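Local coordinates for protein transcriptional regulator, crp family (Thermotoga maritima, PDB 1O5L) that probably binds DNA as a transcription factor of the Crp family, with a cyclic nucleotide-binding domain joined to a Crp-like helix-turn-helix domain, at the interface of chains A and B. Numbering follows the deposited sequence. Chains: chain A/B, transcriptional regulator, crp family.

Contact 1: the interface of chains A and B. Residues chain A 131-132, 134-135, 138; chain B 128, 131-132, 135.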
loop_
_atom_site.group_PDB
_atom_site.type_symbol
_atom_site.label_atom_id
_atom_site.label_comp_id
_atom_site.label_asym_id
_atom_site.label_seq_id
_atom_site.Cartn_x
_atom_site.Cartn_y
_atom_site.Cartn_z
ATOM N N VAL A 131 -0.165 2.746 9.433
ATOM C CA VAL A 131 -1.250 3.721 9.435
ATOM C C VAL A 131 -2.595 3.039 9.841
ATOM O O VAL A 131 -3.400 3.596 10.588
ATOM C CB VAL A 131 -1.295 4.485 8.086
ATOM C CG1 VAL A 131 -1.561 3.572 6.929
ATOM C CG2 VAL A 131 -2.384 5.504 8.077
ATOM N N SER A 132 -2.788 1.804 9.395
ATOM C CA SER A 132 -3.990 1.043 9.702
ATOM C C SER A 132 -4.147 0.735 11.200
ATOM O O SER A 132 -5.239 0.894 11.759
ATOM C CB SER A 132 -4.029 -0.236 8.859
ATOM O OG SER A 132 -5.145 -1.066 9.206
ATOM N N LYS A 134 -2.537 2.302 13.745
ATOM C CA LYS A 134 -2.734 3.593 14.390
ATOM C C LYS A 134 -4.202 4.039 14.317
ATOM O O LYS A 134 -4.785 4.453 15.328
ATOM C CB LYS A 134 -1.815 4.653 13.741
ATOM C CG LYS A 134 -1.856 6.034 14.436
ATOM C CD LYS A 134 -0.748 6.983 13.972
ATOM C CE LYS A 134 -0.948 8.387 14.523
ATOM N NZ LYS A 134 -0.037 9.394 13.938
ATOM N N LEU A 135 -4.791 3.952 13.120
ATOM C CA LEU A 135 -6.188 4.316 12.920
ATOM C C LEU A 135 -7.147 3.476 13.744
ATOM O O LEU A 135 -8.119 4.014 14.243
ATOM C CB LEU A 135 -6.590 4.221 11.433
ATOM C CG LEU A 135 -7.991 4.708 11.029
ATOM C CD1 LEU A 135 -8.274 6.148 11.515
ATOM C CD2 LEU A 135 -8.160 4.636 9.513
ATOM N N LEU A 138 -6.917 4.527 17.562
ATOM C CA LEU A 138 -7.591 5.800 17.814
ATOM C C LEU A 138 -9.133 5.769 17.648
ATOM O O LEU A 138 -9.786 6.731 18.024
ATOM C CB LEU A 138 -6.985 6.895 16.921
ATOM C CG LEU A 138 -5.544 7.264 17.306
ATOM C CD1 LEU A 138 -4.952 8.186 16.290
ATOM C CD2 LEU A 138 -5.470 7.894 18.696
ATOM N N PHE B 128 -4.611 2.548 0.751
ATOM C CA PHE B 128 -3.708 3.337 1.566
ATOM C C PHE B 128 -4.164 4.799 1.698
ATOM O O PHE B 128 -4.153 5.355 2.774
ATOM C CB PHE B 128 -2.309 3.306 0.988
ATOM C CG PHE B 128 -1.290 4.017 1.831
ATOM C CD1 PHE B 128 -1.088 3.671 3.145
ATOM C CD2 PHE B 128 -0.555 5.050 1.323
ATOM C CE1 PHE B 128 -0.142 4.323 3.912
ATOM C CE2 PHE B 128 0.392 5.703 2.111
ATOM C CZ PHE B 128 0.595 5.329 3.385
ATOM N N VAL B 131 -7.227 5.260 4.082
ATOM C CA VAL B 131 -6.918 5.127 5.503
ATOM C C VAL B 131 -6.063 6.338 5.990
ATOM O O VAL B 131 -6.264 6.871 7.082
ATOM C CB VAL B 131 -6.295 3.737 5.794
ATOM C CG1 VAL B 131 -5.001 3.536 5.070
ATOM C CG2 VAL B 131 -5.995 3.572 7.246
ATOM N N SER B 132 -5.159 6.804 5.137
ATOM C CA SER B 132 -4.297 7.934 5.453
ATOM C C SER B 132 -5.069 9.248 5.653
ATOM O O SER B 132 -4.806 9.987 6.609
ATOM C CB SER B 132 -3.212 8.079 4.381
ATOM O OG SER B 132 -2.404 9.243 4.598
ATOM N N LEU B 135 -7.195 9.031 8.797
ATOM C CA LEU B 135 -6.314 9.226 9.942
ATOM C C LEU B 135 -5.920 10.677 10.150
ATOM O O LEU B 135 -5.842 11.108 11.286
ATOM C CB LEU B 135 -5.035 8.371 9.825
ATOM C CG LEU B 135 -4.066 8.351 11.017
ATOM C CD1 LEU B 135 -4.773 7.983 12.342
ATOM C CD2 LEU B 135 -2.925 7.370 10.757
#
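A:Val131 and B:Leu135 meet methyl to methyl where helix 114-139 of one chain packs against the same helix of the other. Their side chains cross obliquely. The touching branches are A:Val131 CG2 and B:Leu135 CD2, 3.3 Å apart, which is tighter than usual for two methyls. The exchanged pair, B:Val131 CG2 and A:Leu135 CD2, is equally close. Each valine uses its two branches for different partners. CG2 lies anti to the backbone N and faces the leucine. CG1 of A:Val131 sits between the backbone N and the carbonyl carbon (chi1 62°) and points to the ring of B:Phe128. It touches the ring at CE1, 3.4 Å away, with CD1 of the ring next nearest. The same CG1 also faces its twin, B:Val131 CG1, at 3.9 Å.

A:Leu135 and B:Leu135 lie antiparallel and overlap along their sides. CD1 of A:Leu135 reaches the backbone of the other helix, 4.0 Å from B:Leu135 CA. In both leucines CG is anti to the backbone N (chi1 -174°), which carries the branched tip towards the partner helix. A:Lys134 runs roughly perpendicular to B:Leu135. Its extended chain passes across the leucine methyls, with CD 3.9 Å from B:Leu135 CD2. A:Leu138 adds CD1 near B:Leu135 CD1, so B:Leu135 touches aliphatic groups of A:Val131, A:Lys134, A:Leu135 and A:Leu138. No polar pair bonds across the patch, and the grip is apolar. The patch is part of a two-fold helix pairing, coiled-coil-like as in Crp-family dimers, and it probably holds the two subunits together.

Contact 2: the interface of chains A and B. Residues chain A 77, 121, 124-125, 128; chain B 77, 121, 124-125, 128.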
loop_
_atom_site.group_PDB
_atom_site.type_symbol
_atom_site.label_atom_id
_atom_site.label_comp_id
_atom_site.label_asym_id
_atom_site.label_seq_id
_atom_site.Cartn_x
_atom_site.Cartn_y
_atom_site.Cartn_z
ATOM N N GLY A 77 3.544 4.591 -1.069
ATOM C CA GLY A 77 2.139 4.173 -1.138
ATOM C C GLY A 77 1.179 5.058 -1.947
ATOM O O GLY A 77 0.044 4.667 -2.183
ATOM N N LEU A 121 6.924 -3.758 -2.758
ATOM C CA LEU A 121 5.645 -4.184 -2.215
ATOM C C LEU A 121 5.713 -4.240 -0.664
ATOM O O LEU A 121 4.735 -3.858 0.000
ATOM C CB LEU A 121 5.202 -5.517 -2.786
ATOM C CG LEU A 121 4.859 -5.614 -4.273
ATOM C CD1 LEU A 121 4.572 -7.076 -4.599
ATOM C CD2 LEU A 121 3.669 -4.724 -4.680
ATOM N N VAL A 124 5.549 -0.498 0.731
ATOM C CA VAL A 124 4.188 -0.004 0.679
ATOM C C VAL A 124 3.298 -0.682 1.741
ATOM O O VAL A 124 2.494 0.009 2.410
ATOM C CB VAL A 124 3.589 -0.172 -0.747
ATOM C CG1 VAL A 124 2.129 0.144 -0.761
ATOM C CG2 VAL A 124 4.328 0.718 -1.717
ATOM N N SER A 125 3.442 -2.007 1.898
ATOM C CA SER A 125 2.651 -2.759 2.880
ATOM C C SER A 125 2.955 -2.426 4.345
ATOM O O SER A 125 2.050 -2.402 5.183
ATOM C CB SER A 125 2.784 -4.256 2.650
ATOM O OG SER A 125 2.471 -4.525 1.293
ATOM N N PHE A 128 1.441 0.886 5.046
ATOM C CA PHE A 128 0.015 0.663 5.187
ATOM C C PHE A 128 -0.355 0.096 6.567
ATOM O O PHE A 128 -1.294 0.545 7.187
ATOM C CB PHE A 128 -0.481 -0.284 4.114
ATOM C CG PHE A 128 -1.968 -0.488 4.128
ATOM C CD1 PHE A 128 -2.833 0.576 4.024
ATOM C CD2 PHE A 128 -2.507 -1.734 4.275
ATOM C CE1 PHE A 128 -4.200 0.380 4.028
ATOM C CE2 PHE A 128 -3.888 -1.916 4.283
ATOM C CZ PHE A 128 -4.716 -0.866 4.150
ATOM N N GLY B 77 -3.354 -4.798 0.720
ATOM C CA GLY B 77 -2.247 -4.055 1.337
ATOM C C GLY B 77 -1.447 -4.768 2.436
ATOM O O GLY B 77 -0.414 -4.267 2.858
ATOM N N LEU B 121 -1.110 -2.539 -7.874
ATOM C CA LEU B 121 -0.488 -1.402 -7.216
ATOM C C LEU B 121 -1.537 -0.283 -6.972
ATOM O O LEU B 121 -1.504 0.358 -5.908
ATOM C CB LEU B 121 0.697 -0.873 -8.001
ATOM C CG LEU B 121 1.940 -1.750 -8.158
ATOM C CD1 LEU B 121 2.913 -1.031 -9.087
ATOM C CD2 LEU B 121 2.618 -2.086 -6.817
ATOM N N VAL B 124 -3.826 -1.368 -3.881
ATOM C CA VAL B 124 -3.118 -1.155 -2.635
ATOM C C VAL B 124 -2.988 0.348 -2.306
ATOM O O VAL B 124 -3.191 0.746 -1.135
ATOM C CB VAL B 124 -1.725 -1.847 -2.661
ATOM C CG1 VAL B 124 -0.909 -1.465 -1.469
ATOM C CG2 VAL B 124 -1.903 -3.345 -2.718
ATOM N N SER B 125 -2.664 1.165 -3.320
ATOM C CA SER B 125 -2.516 2.612 -3.127
ATOM C C SER B 125 -3.811 3.354 -2.779
ATOM O O SER B 125 -3.800 4.297 -1.983
ATOM C CB SER B 125 -1.860 3.255 -4.339
ATOM O OG SER B 125 -0.656 2.559 -4.613
ATOM N N PHE B 128 -4.611 2.548 0.751
ATOM C CA PHE B 128 -3.708 3.337 1.566
ATOM C C PHE B 128 -4.164 4.799 1.698
ATOM O O PHE B 128 -4.153 5.355 2.774
ATOM C CB PHE B 128 -2.309 3.306 0.988
ATOM C CG PHE B 128 -1.290 4.017 1.831
ATOM C CD1 PHE B 128 -1.088 3.671 3.145
ATOM C CD2 PHE B 128 -0.555 5.050 1.323
ATOM C CE1 PHE B 128 -0.142 4.323 3.912
ATOM C CE2 PHE B 128 0.392 5.703 2.111
ATOM C CZ PHE B 128 0.595 5.329 3.385
#
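A:Phe128 touches both B:Phe128 and the backbone of B:Gly77, and its twin does the same in return. The side chain leaves the helix with CG anti to the backbone N (chi1 -176°), which turns the ring towards the other chain. Its CB lies 4.1 Å from B:Phe128 CD1. One edge of the ring follows the partner helix. There CD1 meets B:Phe128 CD1 at 3.7 Å, and CE1 comes near B:Phe128 CA and N. The opposite edge runs along B:Gly77. CD2 is 3.6 Å from B:Gly77 O, and CE2 is 4.0 Å from B:Gly77 CA. The two phenylalanines pass antiparallel, each CD1 at the other ring's edge and in its plane. This is edge contact, not face stacking.

Further along the helices, like meets like. A:Val124 and B:Val124 meet at a slant, CG1 to CG1 at 3.5 Å. A:Leu121 and B:Leu121 stand nearly square to each other and touch through CD2. A:Ser125 lays its CB against B:Gly77 O. Its hydroxyl OG turns back to its own helix and donates to A:Leu121 O at 2.7 Å, tilted 32° from the carbonyl plane. No hydrogen bond crosses the patch. The site joins the paired helices 114-139 to the short 3-10 helices 76-78, so each long helix also packs against the other subunit's cyclic nucleotide-binding domain.

Contact 1 and contact 2 are neighbouring stretches of one two-fold interface, with the centres of their C-alpha atoms about 12 Å apart. Both are built on helix 114-139 of each chain, and they share B:Phe128. Its ring ties the two patches together. Contact 1 lies further towards the C-terminal end of the helices and is purely helix to helix. Contact 2 adds the 3-10 helix 76-78 from both chains. This arrangement could let changes in the cyclic nucleotide-binding domain be felt along the helix pair, towards the DNA-binding part, which is not modelled here.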